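Cytochrome P450 CYP260B1 (Sorangium cellulosum, PDB 5HIW) is a bacterial cytochrome P450, a mostly helical haem protein that holds protoporphyrin IX containing iron in a pocket of its fold. Local coordinates at residues A[6-11]-A[298-303]; A[16-21]-A[380-385]; A[30-35]-A[39-44]; A[304-307]-A[312-315]. All blocks are in the same frame, centred on the assembly; numbering follows the deposited sequence. Where two conformers were deposited one is given.

Interaction 1: A[6-11]-A[298-303]; sequences NLFSFT and ILYLSL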
loop_
_atom_site.group_PDB
_atom_site.type_symbol
_atom_site.label_atom_id
_atom_site.label_comp_id
_atom_site.label_asym_id
_atom_site.label_seq_id
_atom_site.Cartn_x
_atom_site.Cartn_y
_atom_site.Cartn_z
ATOM N N ASN A 6 8.724 4.339 -22.960
ATOM C CA ASN A 6 9.369 3.844 -21.719
ATOM C C ASN A 6 9.121 4.963 -20.694
ATOM O O ASN A 6 9.843 5.946 -20.665
ATOM C CB ASN A 6 10.895 3.579 -21.886
ATOM C CG ASN A 6 11.507 2.873 -20.637
ATOM O OD1 ASN A 6 11.046 3.067 -19.526
ATOM N ND2 ASN A 6 12.514 2.030 -20.830
ATOM N N LEU A 7 7.999 4.894 -19.985
ATOM C CA LEU A 7 7.631 5.972 -19.058
ATOM C C LEU A 7 7.966 5.667 -17.584
ATOM O O LEU A 7 8.130 6.564 -16.780
ATOM C CB LEU A 7 6.135 6.227 -19.224
ATOM C CG LEU A 7 5.609 6.584 -20.611
ATOM C CD1 LEU A 7 4.125 6.813 -20.522
ATOM C CD2 LEU A 7 6.283 7.856 -21.148
ATOM N N PHE A 8 8.117 4.400 -17.245
ATOM C CA PHE A 8 8.281 4.010 -15.842
ATOM C C PHE A 8 9.714 4.075 -15.314
ATOM O O PHE A 8 9.943 3.936 -14.122
ATOM C CB PHE A 8 7.601 2.666 -15.593
ATOM C CG PHE A 8 6.090 2.789 -15.449
ATOM C CD1 PHE A 8 5.273 3.073 -16.534
ATOM C CD2 PHE A 8 5.485 2.675 -14.187
ATOM C CE1 PHE A 8 3.916 3.192 -16.399
ATOM C CE2 PHE A 8 4.120 2.802 -14.054
ATOM C CZ PHE A 8 3.318 3.028 -15.127
ATOM N N SER A 9 10.677 4.247 -16.219
ATOM C CA SER A 9 12.092 4.411 -15.816
ATOM C C SER A 9 12.379 5.884 -15.460
ATOM O O SER A 9 13.403 6.206 -14.904
ATOM C CB SER A 9 13.041 3.859 -16.916
ATOM O OG SER A 9 12.705 4.438 -18.170
ATOM N N PHE A 10 11.446 6.762 -15.719
ATOM C CA PHE A 10 11.541 8.181 -15.297
ATOM C C PHE A 10 11.966 8.278 -13.820
ATOM O O PHE A 10 11.415 7.586 -12.965
ATOM C CB PHE A 10 10.158 8.824 -15.551
ATOM C CG PHE A 10 10.079 10.317 -15.293
ATOM C CD1 PHE A 10 9.769 10.785 -14.054
ATOM C CD2 PHE A 10 10.314 11.233 -16.316
ATOM C CE1 PHE A 10 9.709 12.160 -13.784
ATOM C CE2 PHE A 10 10.237 12.592 -16.083
ATOM C CZ PHE A 10 9.923 13.069 -14.819
ATOM N N THR A 11 12.996 9.065 -13.527
ATOM C CA THR A 11 13.339 9.453 -12.152
ATOM C C THR A 11 13.386 10.976 -12.036
ATOM O O THR A 11 13.408 11.679 -13.059
ATOM C CB THR A 11 14.679 8.915 -11.657
ATOM O OG1 THR A 11 15.736 9.558 -12.349
ATOM C CG2 THR A 11 14.787 7.458 -11.902
ATOM N N ILE A 298 -1.220 -9.810 -20.398
ATOM C CA ILE A 298 -1.044 -9.242 -19.050
ATOM C C ILE A 298 -1.018 -7.705 -19.146
ATOM O O ILE A 298 -0.156 -7.138 -19.851
ATOM C CB ILE A 298 0.238 -9.756 -18.416
ATOM C CG1 ILE A 298 0.194 -11.307 -18.337
ATOM C CG2 ILE A 298 0.429 -9.116 -17.050
ATOM C CD1 ILE A 298 1.418 -11.962 -17.698
ATOM N N LEU A 299 -1.974 -7.053 -18.468
ATOM C CA LEU A 299 -2.276 -5.618 -18.581
ATOM C C LEU A 299 -1.974 -4.889 -17.272
ATOM O O LEU A 299 -2.374 -5.360 -16.202
ATOM C CB LEU A 299 -3.726 -5.472 -18.937
ATOM C CG LEU A 299 -4.260 -4.136 -19.350
ATOM C CD1 LEU A 299 -3.577 -3.671 -20.664
ATOM C CD2 LEU A 299 -5.760 -4.183 -19.516
ATOM N N TYR A 300 -1.210 -3.788 -17.350
ATOM C CA TYR A 300 -0.890 -2.985 -16.220
ATOM C C TYR A 300 -1.749 -1.715 -16.219
ATOM O O TYR A 300 -1.787 -0.931 -17.209
ATOM C CB TYR A 300 0.618 -2.670 -16.229
ATOM C CG TYR A 300 1.207 -1.880 -15.064
ATOM C CD1 TYR A 300 1.167 -0.513 -15.009
ATOM C CD2 TYR A 300 1.781 -2.531 -14.031
ATOM C CE1 TYR A 300 1.727 0.176 -13.935
ATOM C CE2 TYR A 300 2.348 -1.865 -12.972
ATOM C CZ TYR A 300 2.366 -0.539 -12.944
ATOM O OH TYR A 300 2.906 0.110 -11.879
ATOM N N LEU A 301 -2.345 -1.433 -15.065
ATOM C CA LEU A 301 -3.224 -0.245 -14.898
ATOM C C LEU A 301 -2.540 0.803 -14.053
ATOM O O LEU A 301 -2.115 0.515 -12.928
ATOM C CB LEU A 301 -4.534 -0.657 -14.214
ATOM C CG LEU A 301 -5.291 -1.855 -14.786
ATOM C CD1 LEU A 301 -6.561 -2.160 -14.008
ATOM C CD2 LEU A 301 -5.683 -1.498 -16.208
ATOM N N SER A 302 -2.343 2.002 -14.596
ATOM C CA SER A 302 -1.793 3.080 -13.842
ATOM C C SER A 302 -2.807 3.584 -12.805
ATOM O O SER A 302 -3.936 3.938 -13.130
ATOM C CB SER A 302 -1.441 4.285 -14.701
ATOM O OG SER A 302 -0.936 5.354 -13.880
ATOM N N LEU A 303 -2.395 3.580 -11.562
ATOM C CA LEU A 303 -3.209 4.124 -10.478
ATOM C C LEU A 303 -2.806 5.551 -10.171
ATOM O O LEU A 303 -3.306 6.127 -9.233
ATOM C CB LEU A 303 -3.117 3.213 -9.267
ATOM C CG LEU A 303 -3.558 1.774 -9.469
ATOM C CD1 LEU A 303 -3.374 0.893 -8.221
ATOM C CD2 LEU A 303 -4.971 1.578 -9.933
#
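Phe8 and Tyr300 are the two residues that join these segments, and they do so through their rings. The CZ corner of Phe8 comes within 3.5 Å of Tyr300 CE1, and Phe8 CE2 lies 3.7 Å from Tyr300 OH, so the far end of one ring rests against one flank of the other, reaching it from the opposite direction. The ring planes are almost perpendicular, at 87°, with the centroids 5.2 Å apart, but the approach is oblique and neither ring presents a clean face or edge. Tyr300 CG lies anti to its own backbone N (chi1 -177°), which carries the phenol off strand 298-302 toward the loop. The backbones themselves stay well apart, with Phe8 CA 10.3 Å from Ser302 CA.

In the second shell, Leu37 touches both aromatic side chains, and Tyr32 and Asp34 lie against Phe8. The loop holding Phe8 is pinned by its backbone: Leu7 N donates to Asp34 OD2, and Phe8 O accepts from Thr374 OG1. Tyr300 is fixed from its side by strand bonding to Pro40 and Val42. The contact therefore illustrates how two aromatics can span a gap too wide for backbone bonds: a loop leaving the edge strand 4-5 folds over the mixed sheet, a characteristic beta element of the P450 fold, and meets strand 298-302 in its interior.

Interaction 2: A[16-21]-A[380-385]; sequences SAFGIH and AAFGPD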
loop_
_atom_site.group_PDB
_atom_site.type_symbol
_atom_site.label_atom_id
_atom_site.label_comp_id
_atom_site.label_asym_id
_atom_site.label_seq_id
_atom_site.Cartn_x
_atom_site.Cartn_y
_atom_site.Cartn_z
ATOM N N SER A 16 6.288 15.496 -7.965
ATOM C CA SER A 16 5.113 15.508 -8.784
ATOM C C SER A 16 5.441 15.335 -10.293
ATOM O O SER A 16 4.520 15.201 -11.106
ATOM C CB SER A 16 4.304 16.794 -8.514
ATOM O OG SER A 16 5.012 17.854 -9.165
ATOM N N ALA A 17 6.717 15.177 -10.655
ATOM C CA ALA A 17 7.086 15.166 -12.089
ATOM C C ALA A 17 6.576 13.914 -12.767
ATOM O O ALA A 17 6.177 13.946 -13.946
ATOM C CB ALA A 17 8.586 15.284 -12.310
ATOM N N PHE A 18 6.567 12.811 -12.027
ATOM C CA PHE A 18 6.124 11.561 -12.631
ATOM C C PHE A 18 4.651 11.592 -12.931
ATOM O O PHE A 18 4.243 11.173 -13.990
ATOM C CB PHE A 18 6.442 10.399 -11.732
ATOM C CG PHE A 18 6.066 9.050 -12.304
ATOM C CD1 PHE A 18 6.577 8.635 -13.516
ATOM C CD2 PHE A 18 5.311 8.156 -11.582
ATOM C CE1 PHE A 18 6.276 7.420 -14.028
ATOM C CE2 PHE A 18 5.029 6.918 -12.092
ATOM C CZ PHE A 18 5.504 6.542 -13.326
ATOM N N GLY A 19 3.825 12.123 -12.048
ATOM C CA GLY A 19 2.385 12.117 -12.331
ATOM C C GLY A 19 2.085 13.063 -13.483
ATOM O O GLY A 19 1.236 12.791 -14.332
ATOM N N ILE A 20 2.815 14.155 -13.508
ATOM C CA ILE A 20 2.699 15.117 -14.651
ATOM C C ILE A 20 3.025 14.421 -15.992
ATOM O O ILE A 20 2.283 14.562 -17.004
ATOM C CB ILE A 20 3.611 16.316 -14.436
ATOM C CG1 ILE A 20 3.051 17.208 -13.302
ATOM C CG2 ILE A 20 3.701 17.143 -15.772
ATOM C CD1 ILE A 20 3.922 18.370 -12.819
ATOM N N HIS A 21 4.127 13.707 -15.971
ATOM C CA HIS A 21 4.651 12.912 -17.111
ATOM C C HIS A 21 3.657 11.882 -17.589
ATOM O O HIS A 21 3.371 11.802 -18.792
ATOM C CB HIS A 21 5.950 12.263 -16.626
ATOM C CG HIS A 21 6.677 11.423 -17.612
ATOM N ND1 HIS A 21 6.947 10.075 -17.381
ATOM C CD2 HIS A 21 7.319 11.750 -18.759
ATOM C CE1 HIS A 21 7.662 9.613 -18.386
ATOM N NE2 HIS A 21 7.886 10.600 -19.237
ATOM N N ALA A 380 8.349 -2.168 -5.008
ATOM C CA ALA A 380 7.291 -2.047 -6.019
ATOM C C ALA A 380 6.359 -0.943 -5.531
ATOM O O ALA A 380 5.295 -1.227 -4.971
ATOM C CB ALA A 380 6.518 -3.345 -6.182
ATOM N N ALA A 381 6.791 0.315 -5.678
ATOM C CA ALA A 381 6.012 1.444 -5.169
ATOM C C ALA A 381 6.420 2.606 -6.001
ATOM O O ALA A 381 7.392 2.496 -6.739
ATOM C CB ALA A 381 6.384 1.730 -3.755
ATOM N N PHE A 382 5.737 3.727 -5.833
ATOM C CA PHE A 382 6.299 5.032 -6.228
ATOM C C PHE A 382 6.680 5.826 -5.002
ATOM O O PHE A 382 5.890 5.986 -4.045
ATOM C CB PHE A 382 5.340 5.837 -7.075
ATOM C CG PHE A 382 5.836 7.234 -7.351
ATOM C CD1 PHE A 382 6.827 7.422 -8.318
ATOM C CD2 PHE A 382 5.444 8.292 -6.589
ATOM C CE1 PHE A 382 7.365 8.698 -8.542
ATOM C CE2 PHE A 382 5.933 9.582 -6.840
ATOM C CZ PHE A 382 6.922 9.763 -7.822
ATOM N N GLY A 383 7.895 6.359 -4.936
ATOM C CA GLY A 383 8.257 7.055 -3.751
ATOM C C GLY A 383 9.739 7.506 -3.710
ATOM O O GLY A 383 10.433 7.252 -4.676
ATOM N N PRO A 384 10.156 8.071 -2.597
ATOM C CA PRO A 384 11.497 8.627 -2.387
ATOM C C PRO A 384 12.456 7.579 -1.928
ATOM O O PRO A 384 12.074 6.594 -1.284
ATOM C CB PRO A 384 11.284 9.669 -1.299
ATOM C CG PRO A 384 10.252 9.112 -0.455
ATOM C CD PRO A 384 9.311 8.426 -1.435
ATOM N N ASP A 385 13.738 7.774 -2.276
ATOM C CA ASP A 385 14.763 6.907 -1.717
ATOM C C ASP A 385 15.127 7.129 -0.314
ATOM O O ASP A 385 15.740 6.226 0.295
ATOM C CB ASP A 385 15.980 6.848 -2.670
ATOM C CG ASP A 385 16.722 8.144 -2.781
ATOM O OD1 ASP A 385 16.340 9.196 -2.227
ATOM O OD2 ASP A 385 17.741 8.094 -3.475
#
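The first turn of helix 17-28 meets the chain just before strand 383-384, part of a short antiparallel sheet with strand 372-373, through Phe18 and Phe382, a buried aromatic pair from nearly opposite ends of the chain. The rings lie almost parallel, at 19°, yet they have slid so far past one another, with centroids 5.3 Å apart, that they scarcely overlap; the contact is between flanks. Phe18 CD2 is 3.7 Å from Phe382 CD1. The stem of the first side chain joins in as well, because Phe18 CB lies 3.7 Å from Phe382 CE1. Each CG is anti to its backbone N (chi1 -178° for Phe18 and 173° for Phe382), which sends both side chains across the gap, running past each other in opposite directions until their flanks meet. The association is apolar, presumably held by dispersion and burial.

Hydrogen bonds hold both sides: Ile20 N bonds to Ser16 O at 3.1 Å in the first turn, while Phe382 O accepts from the side-chain ND2 of Asn239 and Gly383 pairs with Ser373. The fully extended backbone of Gly383 is one that glycine accommodates readily. Around the pair, Thr374 touches Phe18 and Phe372 covers part of Phe382. Pro384 packs on Trp235, Asn239 and Val242, so the chain entering strand 383-384 meets helix 17-28 through Phe382 and helix 232-245 through Pro384.

Interaction 3: A[30-35]-A[39-44]; sequences SVYFDE and VPVVLR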
loop_
_atom_site.group_PDB
_atom_site.type_symbol
_atom_site.label_atom_id
_atom_site.label_comp_id
_atom_site.label_asym_id
_atom_site.label_seq_id
_atom_site.Cartn_x
_atom_site.Cartn_y
_atom_site.Cartn_z
ATOM N N SER A 30 -3.917 6.555 -24.339
ATOM C CA SER A 30 -4.274 5.867 -23.115
ATOM C C SER A 30 -3.568 4.530 -22.914
ATOM O O SER A 30 -3.050 4.257 -21.809
ATOM C CB SER A 30 -5.803 5.695 -23.055
ATOM O OG SER A 30 -6.189 5.096 -21.803
ATOM N N VAL A 31 -3.546 3.706 -23.961
ATOM C CA VAL A 31 -2.995 2.345 -23.945
ATOM C C VAL A 31 -1.738 2.280 -24.831
ATOM O O VAL A 31 -1.752 2.737 -25.984
ATOM C CB VAL A 31 -4.077 1.315 -24.412
ATOM C CG1 VAL A 31 -3.580 -0.099 -24.283
ATOM C CG2 VAL A 31 -5.354 1.478 -23.621
ATOM N N TYR A 32 -0.660 1.763 -24.289
ATOM C CA TYR A 32 0.666 1.799 -24.924
ATOM C C TYR A 32 1.440 0.690 -24.322
ATOM O O TYR A 32 1.056 0.172 -23.252
ATOM C CB TYR A 32 1.339 3.159 -24.756
ATOM C CG TYR A 32 2.047 3.285 -23.453
ATOM C CD1 TYR A 32 1.338 3.646 -22.307
ATOM C CD2 TYR A 32 3.367 3.001 -23.329
ATOM C CE1 TYR A 32 1.963 3.717 -21.060
ATOM C CE2 TYR A 32 3.998 3.066 -22.111
ATOM C CZ TYR A 32 3.263 3.451 -20.960
ATOM O OH TYR A 32 3.830 3.415 -19.716
ATOM N N PHE A 33 2.510 0.242 -24.973
ATOM C CA PHE A 33 3.275 -0.868 -24.467
ATOM C C PHE A 33 4.463 -0.183 -23.884
ATOM O O PHE A 33 5.206 0.548 -24.574
ATOM C CB PHE A 33 3.666 -1.877 -25.586
ATOM C CG PHE A 33 4.468 -3.043 -25.136
ATOM C CD1 PHE A 33 5.842 -2.958 -24.940
ATOM C CD2 PHE A 33 3.865 -4.276 -24.940
ATOM C CE1 PHE A 33 6.536 -4.051 -24.511
ATOM C CE2 PHE A 33 4.582 -5.374 -24.494
ATOM C CZ PHE A 33 5.935 -5.267 -24.280
ATOM N N ASP A 34 4.661 -0.407 -22.592
ATOM C CA ASP A 34 5.827 0.125 -21.923
ATOM C C ASP A 34 6.960 -0.870 -22.005
ATOM O O ASP A 34 6.919 -1.942 -21.448
ATOM C CB ASP A 34 5.538 0.448 -20.454
ATOM C CG ASP A 34 6.587 1.309 -19.859
ATOM O OD1 ASP A 34 7.678 0.791 -19.569
ATOM O OD2 ASP A 34 6.341 2.533 -19.722
ATOM N N GLU A 35 8.011 -0.441 -22.690
ATOM C CA GLU A 35 9.224 -1.258 -22.891
ATOM C C GLU A 35 10.027 -1.496 -21.640
ATOM O O GLU A 35 10.664 -2.509 -21.545
ATOM C CB GLU A 35 10.104 -0.618 -24.010
ATOM C CG GLU A 35 9.417 -0.652 -25.347
ATOM C CD GLU A 35 10.233 -0.104 -26.518
ATOM O OE1 GLU A 35 11.022 0.817 -26.326
ATOM O OE2 GLU A 35 9.942 -0.554 -27.644
ATOM N N VAL A 39 4.998 -4.734 -20.681
ATOM C CA VAL A 39 3.599 -5.012 -20.836
ATOM C C VAL A 39 2.832 -3.828 -21.326
ATOM O O VAL A 39 3.259 -2.665 -21.124
ATOM C CB VAL A 39 2.964 -5.479 -19.481
ATOM C CG1 VAL A 39 3.539 -6.800 -19.052
ATOM C CG2 VAL A 39 3.147 -4.437 -18.391
ATOM N N PRO A 40 1.622 -4.069 -21.897
ATOM C CA PRO A 40 0.725 -2.978 -22.194
ATOM C C PRO A 40 0.296 -2.277 -20.867
ATOM O O PRO A 40 0.236 -2.934 -19.837
ATOM C CB PRO A 40 -0.500 -3.656 -22.812
ATOM C CG PRO A 40 -0.060 -5.005 -23.169
ATOM C CD PRO A 40 1.048 -5.371 -22.262
ATOM N N VAL A 41 0.057 -0.993 -20.937
ATOM C CA VAL A 41 -0.349 -0.156 -19.796
ATOM C C VAL A 41 -1.575 0.590 -20.231
ATOM O O VAL A 41 -1.653 1.071 -21.370
ATOM C CB VAL A 41 0.786 0.786 -19.396
ATOM C CG1 VAL A 41 0.365 1.766 -18.375
ATOM C CG2 VAL A 41 1.963 0.023 -18.872
ATOM N N VAL A 42 -2.539 0.711 -19.332
ATOM C CA VAL A 42 -3.655 1.640 -19.441
ATOM C C VAL A 42 -3.449 2.816 -18.549
ATOM O O VAL A 42 -3.266 2.692 -17.281
ATOM C CB VAL A 42 -4.965 0.964 -19.049
ATOM C CG1 VAL A 42 -6.151 1.834 -19.362
ATOM C CG2 VAL A 42 -5.073 -0.360 -19.811
ATOM N N LEU A 43 -3.470 3.956 -19.167
ATOM C CA LEU A 43 -3.265 5.209 -18.448
ATOM C C LEU A 43 -4.517 5.989 -18.049
ATOM O O LEU A 43 -4.600 6.396 -16.893
ATOM C CB LEU A 43 -2.334 6.146 -19.188
ATOM C CG LEU A 43 -0.873 5.716 -19.386
ATOM C CD1 LEU A 43 -0.119 6.725 -20.274
ATOM C CD2 LEU A 43 -0.161 5.583 -18.029
ATOM N N ARG A 44 -5.464 6.231 -18.953
ATOM C CA ARG A 44 -6.556 7.184 -18.635
ATOM C C ARG A 44 -7.445 6.609 -17.542
ATOM O O ARG A 44 -7.807 5.411 -17.550
ATOM C CB ARG A 44 -7.452 7.532 -19.810
ATOM C CG ARG A 44 -6.658 8.380 -20.816
ATOM C CD ARG A 44 -7.454 8.638 -22.071
ATOM N NE ARG A 44 -6.554 9.237 -23.054
ATOM C CZ ARG A 44 -6.898 9.585 -24.298
ATOM N NH1 ARG A 44 -8.156 9.440 -24.748
ATOM N NH2 ARG A 44 -5.947 10.070 -25.084
#
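Ser30 OG is gripped by two partners: Arg44 N donates to it at 3.2 Å, and it is also hydrogen-bonded to Asp47 OD2 in the helix that begins just after Arg44. The same serine uses its carbonyl, with Leu43 N only 2.7 Å from Ser30 O, so one residue ties down the end of the neighbouring strand and the start of the helix. The aliphatic chain of Arg44 runs extended past Ser30 CB, and its NE reaches Ala26 O.

Further along, Tyr32 and Val41 form an antiparallel hydrogen-bonded pair, Val41 N to Tyr32 O measuring 2.8 Å and Tyr32 N to Val41 O 3.2 Å. Tyr32 CG sits between its backbone N and carbonyl carbon (chi1 84°), and from there the ring lies beside Val41, with Tyr32 CE1 3.6 Å from Val41 CB, while Leu43 CD1 comes to the same Tyr32 CE1 at 3.7 Å. Tyr32 OH donates to the anti lone pair of Asp34 OD2 at 2.7 Å. With Leu7 N, two donors hold OD2, and OD1 takes Leu37 N; such bonding probably favours the carboxylate's negative charge. On the reverse face, Phe33 lays one ring face over Val39 N, beside Pro40.

Strands 31-34 and 39-42 make a classic beta hairpin, flanked by strands 4-5 and 298-302 in the mixed sheet of the P450 fold.

Interaction 4: A[304-307]-A[312-315]; sequences IARH and IYPR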
loop_
_atom_site.group_PDB
_atom_site.type_symbol
_atom_site.label_atom_id
_atom_site.label_comp_id
_atom_site.label_asym_id
_atom_site.label_seq_id
_atom_site.Cartn_x
_atom_site.Cartn_y
_atom_site.Cartn_z
ATOM N N ILE A 304 -1.880 6.142 -10.969
ATOM C CA ILE A 304 -1.438 7.509 -10.775
ATOM C C ILE A 304 -1.956 8.527 -11.819
ATOM O O ILE A 304 -2.175 9.676 -11.479
ATOM C CB ILE A 304 0.134 7.566 -10.680
ATOM C CG1 ILE A 304 0.618 6.958 -9.325
ATOM C CG2 ILE A 304 0.736 8.962 -10.826
ATOM C CD1 ILE A 304 2.084 6.562 -9.178
ATOM N N ALA A 305 -2.039 8.127 -13.087
ATOM C CA ALA A 305 -2.314 9.128 -14.115
ATOM C C ALA A 305 -3.608 9.930 -13.839
ATOM O O ALA A 305 -3.613 11.128 -13.965
ATOM C CB ALA A 305 -2.407 8.458 -15.424
ATOM N N ARG A 306 -4.646 9.256 -13.421
ATOM C CA ARG A 306 -5.949 9.935 -13.008
ATOM C C ARG A 306 -5.705 11.042 -12.049
ATOM O O ARG A 306 -6.337 12.095 -12.140
ATOM C CB ARG A 306 -6.943 8.943 -12.419
ATOM C CG ARG A 306 -8.349 9.475 -12.221
ATOM C CD ARG A 306 -9.360 8.400 -11.846
ATOM N NE ARG A 306 -10.682 8.880 -12.241
ATOM C CZ ARG A 306 -11.464 9.692 -11.515
ATOM N NH1 ARG A 306 -11.114 10.139 -10.317
ATOM N NH2 ARG A 306 -12.616 10.104 -12.020
ATOM N N HIS A 307 -4.785 10.867 -11.066
ATOM C CA HIS A 307 -4.590 11.860 -10.065
ATOM C C HIS A 307 -4.089 13.188 -10.616
ATOM O O HIS A 307 -4.186 14.222 -9.956
ATOM C CB HIS A 307 -3.621 11.344 -8.999
ATOM C CG HIS A 307 -4.132 10.114 -8.295
ATOM N ND1 HIS A 307 -3.325 9.313 -7.520
ATOM C CD2 HIS A 307 -5.366 9.536 -8.275
ATOM C CE1 HIS A 307 -4.047 8.329 -7.029
ATOM N NE2 HIS A 307 -5.285 8.445 -7.460
ATOM N N ILE A 312 -10.187 16.329 -13.877
ATOM C CA ILE A 312 -10.755 15.683 -12.730
ATOM C C ILE A 312 -10.402 16.456 -11.491
ATOM O O ILE A 312 -11.279 16.688 -10.657
ATOM C CB ILE A 312 -10.352 14.202 -12.622
ATOM C CG1 ILE A 312 -10.858 13.453 -13.826
ATOM C CG2 ILE A 312 -11.010 13.626 -11.363
ATOM C CD1 ILE A 312 -10.380 12.046 -13.996
ATOM N N TYR A 313 -9.122 16.804 -11.352
ATOM C CA TYR A 313 -8.613 17.541 -10.222
ATOM C C TYR A 313 -7.916 18.796 -10.738
ATOM O O TYR A 313 -6.758 18.759 -11.151
ATOM C CB TYR A 313 -7.587 16.707 -9.404
ATOM C CG TYR A 313 -8.072 15.331 -9.013
ATOM C CD1 TYR A 313 -8.903 15.175 -7.946
ATOM C CD2 TYR A 313 -7.668 14.198 -9.710
ATOM C CE1 TYR A 313 -9.390 13.924 -7.593
ATOM C CE2 TYR A 313 -8.108 12.936 -9.363
ATOM C CZ TYR A 313 -8.976 12.822 -8.272
ATOM O OH TYR A 313 -9.444 11.617 -7.833
ATOM N N PRO A 314 -8.581 19.949 -10.678
ATOM C CA PRO A 314 -7.879 21.167 -11.164
ATOM C C PRO A 314 -6.589 21.549 -10.413
ATOM O O PRO A 314 -6.441 21.267 -9.205
ATOM C CB PRO A 314 -8.903 22.283 -10.887
ATOM C CG PRO A 314 -10.202 21.573 -10.870
ATOM C CD PRO A 314 -9.932 20.247 -10.197
ATOM N N ARG A 315 -5.647 22.146 -11.152
ATOM C CA ARG A 315 -4.320 22.439 -10.679
ATOM C C ARG A 315 -3.776 21.149 -9.957
ATOM O O ARG A 315 -3.393 21.169 -8.825
ATOM C CB ARG A 315 -4.388 23.681 -9.814
ATOM C CG ARG A 315 -5.183 24.813 -10.503
ATOM C CD ARG A 315 -5.002 26.185 -9.854
ATOM N NE ARG A 315 -3.593 26.587 -9.835
ATOM C CZ ARG A 315 -2.990 27.201 -10.851
ATOM N NH1 ARG A 315 -1.705 27.498 -10.773
ATOM N NH2 ARG A 315 -3.677 27.478 -11.961
#
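The backbone turns into a short 3-10 segment at Arg306 and His307 and comes back past it without regular structure, so that His307 CA and Tyr313 CA stand 7.0 Å apart. Arg306 reaches across: CG is anti to the backbone N (chi1 -169°) and the chain runs extended on to NE. Ile312 CD1 lies over one face of its guanidinium, 3.6 Å from Arg306 NH2, toward the rim of the group. Tyr313 is met at the guanidinium's edge: its OH is 3.3 Å from Arg306 NH1, with the ring turned 89° to the guanidinium plane. That hydroxyl is hydrogen-bonded to Val326 O.

The CD2-CE2 side of the tyrosine ring lies near main-chain oxygens. Arg306 O sits in the ring plane at the edge, 3.4 Å from Tyr313 CE2, and His307 O is 3.5 Å from Tyr313 CD2 while also accepting from Arg270 NH1.

In chemical terms, a flat cation here takes methyl packing on its face, and the C-H rim of a tyrosine meets Arg306 O, probably with a weak electrostatic attraction. No clear hydrogen bond joins the two segments; Tyr313 OH and His307 NE2 are bonded to residues beyond them, Val326 and Leu329, which implies that the turn closes mainly by packing.

Interactions 1 and 3 share the mixed sheet, where Tyr300 O probably accepts from Val42 N. Interaction 3, with the most buried surface, rests on backbone bonds, whereas interactions 1 and 2 are aromatic pairs linking elements distant in sequence. These two touch where Leu7 O meets Phe18 CE1. Ile304 carries interaction 4 to interaction 2 by packing on Gly19 and Phe382, although 312-315 lies farther out, with exposed Pro314 and Arg315. Interactions 2 and 3 are buried; 1 and 4 are partly so. Polar chemistry thus dominates within the sheet, ring packing between elements, and mixed cation and methyl contacts at the turn.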